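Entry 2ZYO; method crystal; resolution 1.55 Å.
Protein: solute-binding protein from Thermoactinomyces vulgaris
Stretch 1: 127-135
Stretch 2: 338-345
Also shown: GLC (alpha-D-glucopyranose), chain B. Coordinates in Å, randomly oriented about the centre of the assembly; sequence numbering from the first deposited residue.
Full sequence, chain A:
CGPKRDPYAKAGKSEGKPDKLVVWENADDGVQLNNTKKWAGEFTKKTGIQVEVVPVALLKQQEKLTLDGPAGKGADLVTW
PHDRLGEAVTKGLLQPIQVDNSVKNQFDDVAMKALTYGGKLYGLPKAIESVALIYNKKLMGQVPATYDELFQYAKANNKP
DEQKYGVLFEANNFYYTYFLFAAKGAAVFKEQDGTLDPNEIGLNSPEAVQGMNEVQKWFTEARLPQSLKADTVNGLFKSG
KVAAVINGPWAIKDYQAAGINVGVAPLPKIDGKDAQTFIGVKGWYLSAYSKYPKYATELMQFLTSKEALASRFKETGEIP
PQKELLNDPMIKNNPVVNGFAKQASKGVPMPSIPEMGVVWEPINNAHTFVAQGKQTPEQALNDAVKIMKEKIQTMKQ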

ATOM      1  N   ALA A 127      -1.966   5.522  -8.044  1.00  8.14           N
ATOM      2  CA  ALA A 127      -2.292   4.120  -7.798  1.00  7.88           C
ATOM      3  C   ALA A 127      -2.615   3.852  -6.335  1.00  8.16           C
ATOM      4  O   ALA A 127      -2.082   4.516  -5.441  1.00  9.03           O
ATOM      5  CB  ALA A 127      -1.144   3.228  -8.256  1.00  8.61           C
ATOM      6  N   ILE A 128      -3.493   2.876  -6.113  1.00  7.96           N
ATOM      7  CA  ILE A 128      -3.821   2.393  -4.776  1.00  8.99           C
ATOM      8  C   ILE A 128      -3.715   0.870  -4.761  1.00  9.02           C
ATOM      9  O   ILE A 128      -4.049   0.205  -5.746  1.00  9.00           O
ATOM     10  CB  ILE A 128      -5.228   2.880  -4.311  1.00  7.73           C
ATOM     11  CG1 ILE A 128      -5.508   2.490  -2.852  1.00 11.07           C
ATOM     12  CG2 ILE A 128      -6.335   2.390  -5.250  1.00  7.38           C
ATOM     13  CD1 ILE A 128      -6.611   3.302  -2.210  1.00 13.58           C
ATOM     14  N   GLU A 129      -3.223   0.331  -3.650  1.00  9.66           N
ATOM     15  CA  GLU A 129      -3.132  -1.117  -3.467  1.00 10.98           C
ATOM     16  C   GLU A 129      -3.607  -1.546  -2.080  1.00  9.49           C
ATOM     17  O   GLU A 129      -3.478  -0.802  -1.107  1.00 10.31           O
ATOM     18  CB  GLU A 129      -1.703  -1.618  -3.721  1.00 12.39           C
ATOM     19  CG  GLU A 129      -0.638  -1.009  -2.810  1.00 13.90           C
ATOM     20  CD  GLU A 129       0.751  -1.596  -3.017  1.00 16.61           C
ATOM     21  OE1 GLU A 129       1.077  -2.012  -4.149  1.00 17.58           O
ATOM     22  OE2 GLU A 129       1.524  -1.623  -2.035  1.00 18.37           O
ATOM     23  N   SER A 130      -4.165  -2.751  -2.015  1.00  8.52           N
ATOM     24  CA  SER A 130      -4.565  -3.386  -0.764  1.00  8.66           C
ATOM     25  C   SER A 130      -4.520  -4.891  -0.953  1.00  7.89           C
ATOM     26  O   SER A 130      -4.688  -5.380  -2.069  1.00  8.66           O
ATOM     27  CB  SER A 130      -5.991  -2.972  -0.386  1.00  9.74           C
ATOM     28  OG  SER A 130      -6.482  -3.740   0.702  1.00 10.29           O
ATOM     29  N   VAL A 131      -4.308  -5.630   0.133  1.00  8.27           N
ATOM     30  CA  VAL A 131      -4.537  -7.074   0.087  1.00  8.01           C
ATOM     31  C   VAL A 131      -6.035  -7.338  -0.044  1.00  8.66           C
ATOM     32  O   VAL A 131      -6.863  -6.474   0.259  1.00  9.72           O
ATOM     33  CB  VAL A 131      -3.951  -7.841   1.314  1.00  8.76           C
ATOM     34  CG1 VAL A 131      -2.441  -7.658   1.401  1.00 10.57           C
ATOM     35  CG2 VAL A 131      -4.629  -7.435   2.618  1.00  8.43           C
ATOM     36  N   ALA A 132      -6.370  -8.528  -0.524  1.00  8.03           N
ATOM     37  CA  ALA A 132      -7.753  -8.989  -0.599  1.00  7.97           C
ATOM     38  C   ALA A 132      -7.717 -10.504  -0.617  1.00  8.27           C
ATOM     39  O   ALA A 132      -6.638 -11.099  -0.510  1.00  7.60           O
ATOM     40  CB  ALA A 132      -8.444  -8.442  -1.846  1.00  8.82           C
ATOM     41  N   LEU A 133      -8.880 -11.132  -0.751  1.00  7.57           N
ATOM     42  CA  LEU A 133      -8.938 -12.585  -0.842  1.00  6.97           C
ATOM     43  C   LEU A 133      -8.769 -13.008  -2.296  1.00  8.14           C
ATOM     44  O   LEU A 133      -9.677 -12.833  -3.115  1.00  9.05           O
ATOM     45  CB  LEU A 133     -10.245 -13.128  -0.252  1.00  8.29           C
ATOM     46  CG  LEU A 133     -10.258 -14.627   0.065  1.00  9.46           C
ATOM     47  CD1 LEU A 133      -9.362 -14.960   1.256  1.00  9.29           C
ATOM     48  CD2 LEU A 133     -11.678 -15.097   0.310  1.00 12.07           C
ATOM     49  N   ILE A 134      -7.589 -13.536  -2.610  1.00  7.67           N
ATOM     50  CA  ILE A 134      -7.301 -14.048  -3.947  1.00  8.34           C
ATOM     51  C   ILE A 134      -7.541 -15.547  -3.918  1.00  8.31           C
ATOM     52  O   ILE A 134      -6.999 -16.247  -3.062  1.00  9.80           O
ATOM     53  CB  ILE A 134      -5.846 -13.760  -4.377  1.00  7.91           C
ATOM     54  CG1 ILE A 134      -5.533 -12.259  -4.277  1.00  7.55           C
ATOM     55  CG2 ILE A 134      -5.594 -14.274  -5.794  1.00  9.58           C
ATOM     56  CD1 ILE A 134      -4.056 -11.916  -4.468  1.00  9.38           C
ATOM     57  N   TYR A 135      -8.356 -16.042  -4.845  1.00  8.82           N
ATOM     58  CA  TYR A 135      -8.730 -17.452  -4.821  1.00  8.24           C
ATOM     59  C   TYR A 135      -8.610 -18.166  -6.163  1.00  8.43           C
ATOM     60  O   TYR A 135      -8.651 -17.542  -7.223  1.00  9.75           O
ATOM     61  CB  TYR A 135     -10.118 -17.652  -4.187  1.00  9.93           C
ATOM     62  CG  TYR A 135     -11.283 -16.995  -4.900  1.00 10.29           C
ATOM     63  CD1 TYR A 135     -12.109 -17.731  -5.746  1.00 11.09           C
ATOM     64  CD2 TYR A 135     -11.585 -15.647  -4.695  1.00  8.11           C
ATOM     65  CE1 TYR A 135     -13.190 -17.141  -6.391  1.00 10.49           C
ATOM     66  CE2 TYR A 135     -12.666 -15.047  -5.335  1.00  9.83           C
ATOM     67  CZ  TYR A 135     -13.463 -15.799  -6.178  1.00 10.66           C
ATOM     68  OH  TYR A 135     -14.534 -15.211  -6.808  1.00 13.23           O
ATOM     69  N   ASN A 338     -11.683  -5.672  -9.420  1.00 15.61           N
ATOM     70  CA  ASN A 338     -12.852  -5.235  -8.650  1.00 15.69           C
ATOM     71  C   ASN A 338     -12.748  -5.503  -7.144  1.00 14.90           C
ATOM     72  O   ASN A 338     -13.022  -4.616  -6.334  1.00 13.83           O
ATOM     73  CB  ASN A 338     -14.126  -5.862  -9.230  1.00 19.39           C
ATOM     74  CG  ASN A 338     -15.401  -5.303  -8.616  1.00 23.64           C
ATOM     75  OD1 ASN A 338     -15.559  -4.092  -8.460  1.00 25.41           O
ATOM     76  ND2 ASN A 338     -16.330  -6.192  -8.289  1.00 24.87           N
ATOM     77  N   GLY A 339     -12.339  -6.719  -6.782  1.00 14.53           N
ATOM     78  CA  GLY A 339     -12.188  -7.114  -5.380  1.00 14.60           C
ATOM     79  C   GLY A 339     -11.158  -6.300  -4.616  1.00 13.82           C
ATOM     80  O   GLY A 339     -11.372  -5.950  -3.451  1.00 14.47           O
ATOM     81  N   PHE A 340     -10.038  -6.001  -5.272  1.00 12.86           N
ATOM     82  CA  PHE A 340      -8.999  -5.158  -4.685  1.00 12.68           C
ATOM     83  C   PHE A 340      -9.504  -3.739  -4.429  1.00 11.49           C
ATOM     84  O   PHE A 340      -9.226  -3.154  -3.382  1.00 13.08           O
ATOM     85  CB  PHE A 340      -7.766  -5.097  -5.588  1.00 11.52           C
ATOM     86  CG  PHE A 340      -6.965  -6.366  -5.630  1.00 10.51           C
ATOM     87  CD1 PHE A 340      -6.402  -6.896  -4.473  1.00 10.87           C
ATOM     88  CD2 PHE A 340      -6.742  -7.012  -6.839  1.00 10.20           C
ATOM     89  CE1 PHE A 340      -5.651  -8.068  -4.521  1.00 11.27           C
ATOM     90  CE2 PHE A 340      -5.992  -8.182  -6.898  1.00 10.33           C
ATOM     91  CZ  PHE A 340      -5.447  -8.709  -5.733  1.00  9.96           C
ATOM     92  N   ALA A 341     -10.241  -3.192  -5.396  1.00 12.39           N
ATOM     93  CA  ALA A 341     -10.776  -1.839  -5.282  1.00 13.35           C
ATOM     94  C   ALA A 341     -11.823  -1.751  -4.174  1.00 13.23           C
ATOM     95  O   ALA A 341     -11.822  -0.797  -3.392  1.00 14.72           O
ATOM     96  CB  ALA A 341     -11.355  -1.383  -6.611  1.00 13.11           C
ATOM     97  N   LYS A 342     -12.702  -2.751  -4.109  1.00 14.30           N
ATOM     98  CA  LYS A 342     -13.714  -2.836  -3.053  1.00 15.07           C
ATOM     99  C   LYS A 342     -13.063  -2.864  -1.673  1.00 15.42           C
ATOM    100  O   LYS A 342     -13.470  -2.127  -0.775  1.00 18.06           O
ATOM    101  CB  LYS A 342     -14.604  -4.070  -3.235  1.00 17.08           C
ATOM    102  CG  LYS A 342     -15.649  -3.953  -4.339  1.00 22.37           C
ATOM    103  CD  LYS A 342     -16.655  -5.098  -4.283  1.00 24.92           C
ATOM    104  CE  LYS A 342     -16.083  -6.390  -4.858  1.00 24.76           C
ATOM    105  NZ  LYS A 342     -17.057  -7.522  -4.782  1.00 29.03           N
ATOM    106  N   GLN A 343     -12.044  -3.708  -1.515  1.00 14.35           N
ATOM    107  CA  GLN A 343     -11.329  -3.812  -0.247  1.00 12.19           C
ATOM    108  C   GLN A 343     -10.560  -2.532   0.078  1.00 12.20           C
ATOM    109  O   GLN A 343     -10.547  -2.090   1.231  1.00 12.88           O
ATOM    110  CB  GLN A 343     -10.395  -5.028  -0.237  1.00 11.70           C
ATOM    111  CG  GLN A 343      -9.709  -5.276   1.109  1.00  9.38           C
ATOM    112  CD  GLN A 343     -10.695  -5.419   2.256  1.00 10.15           C
ATOM    113  OE1 GLN A 343     -11.582  -6.268   2.223  1.00 11.76           O
ATOM    114  NE2 GLN A 343     -10.542  -4.584   3.279  1.00 11.70           N
ATOM    115  N   ALA A 344      -9.940  -1.934  -0.940  1.00 12.44           N
ATOM    116  CA  ALA A 344      -9.187  -0.692  -0.770  1.00 14.00           C
ATOM    117  C   ALA A 344     -10.078   0.446  -0.277  1.00 14.39           C
ATOM    118  O   ALA A 344      -9.613   1.326   0.448  1.00 15.95           O
ATOM    119  CB  ALA A 344      -8.494  -0.300  -2.067  1.00 13.15           C
ATOM    120  N   SER A 345     -11.355   0.408  -0.662  1.00 16.11           N
ATOM    121  CA  SER A 345     -12.325   1.433  -0.264  1.00 17.84           C
ATOM    122  C   SER A 345     -12.710   1.324   1.213  1.00 19.50           C
ATOM    123  O   SER A 345     -13.384   2.203   1.759  1.00 21.67           O
ATOM    124  CB  SER A 345     -13.579   1.361  -1.146  1.00 17.66           C
ATOM    125  OG  SER A 345     -14.402   0.262  -0.794  1.00 19.92           O
TER
HETATM  126  C1  GLC B   1       3.677  -5.728  -0.591  1.00 42.34           C
HETATM  127  C2  GLC B   1       3.612  -4.193  -0.381  1.00 42.88           C
HETATM  128  C3  GLC B   1       4.572  -3.693   0.719  1.00 43.19           C
HETATM  129  C4  GLC B   1       4.518  -4.583   1.960  1.00 43.64           C
HETATM  130  C5  GLC B   1       4.697  -6.045   1.557  1.00 42.91           C
HETATM  131  C6  GLC B   1       4.651  -7.002   2.738  1.00 42.88           C
HETATM  132  O1  GLC B   1       4.823  -6.104  -1.270  1.00 41.75           O
HETATM  133  O2  GLC B   1       3.896  -3.518  -1.605  1.00 42.91           O
HETATM  134  O3  GLC B   1       4.219  -2.367   1.089  1.00 43.54           O
HETATM  135  O4  GLC B   1       5.567  -4.200   2.870  1.00 45.77           O
HETATM  136  O5  GLC B   1       3.636  -6.428   0.661  1.00 42.49           O
HETATM  137  O6  GLC B   1       5.956  -7.386   3.148  1.00 41.02           O

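The helix of stretch 2 runs nearly antiparallel to strand 132-135, at 162° between their N-to-C directions and 8.2 Å at closest approach of the axes. No hydrogen bond crosses between the two stretches, which meet by packing alone and bury 364 Å² in total.

Asn338, at the start of the helix, lies out of reach of stretch 1. Gly339 has no side chain, and it meets stretch 1 through its carbonyl, with Gly339 O 4.2 Å from Ala132 CB. Phe340 has the largest covered area of any residue in the contact. Its CA-to-CB bond points sideways, but with chi1 in the m well the ring comes nearer to stretch 1 and reaches several of its residues. Ala132 CB packs against Phe340 CD1 at 3.7 Å, and Ser130 O lies 3.3 Å from the same CD1. At the ring edge, Ile134 CD1 touches Phe340 CZ, also at 3.7 Å.

Ala341 points away and Lys342 is out of reach, as expected for the outer side of a helix lying along a strand. One turn on from Gly339, Gln343 returns to the contact through the aliphatic part of its side chain: Gln343 CG is 3.2 Å from Val131 O and 3.6 Å from Ser130 OG, while its amide group is hydrogen-bonded elsewhere in the structure. Within stretch 1, Ser130 OG donates to Val131 O at 2.8 Å, so both oxygens beside this methylene are already engaged with each other.

Ala344 closes the contact. Here the backbones lie close, Ser130 CA 5.3 Å from Ala344 CA, and Ser130 CB is 3.9 Å from Ala344 CA; Ile128 CD1 packs on Ala344 CB at 4.1 Å. Ser345 points away. On stretch 1, Glu129 likewise points away from the helix, and its OE2 accepts a hydrogen bond from GLC O2 at 3.1 Å.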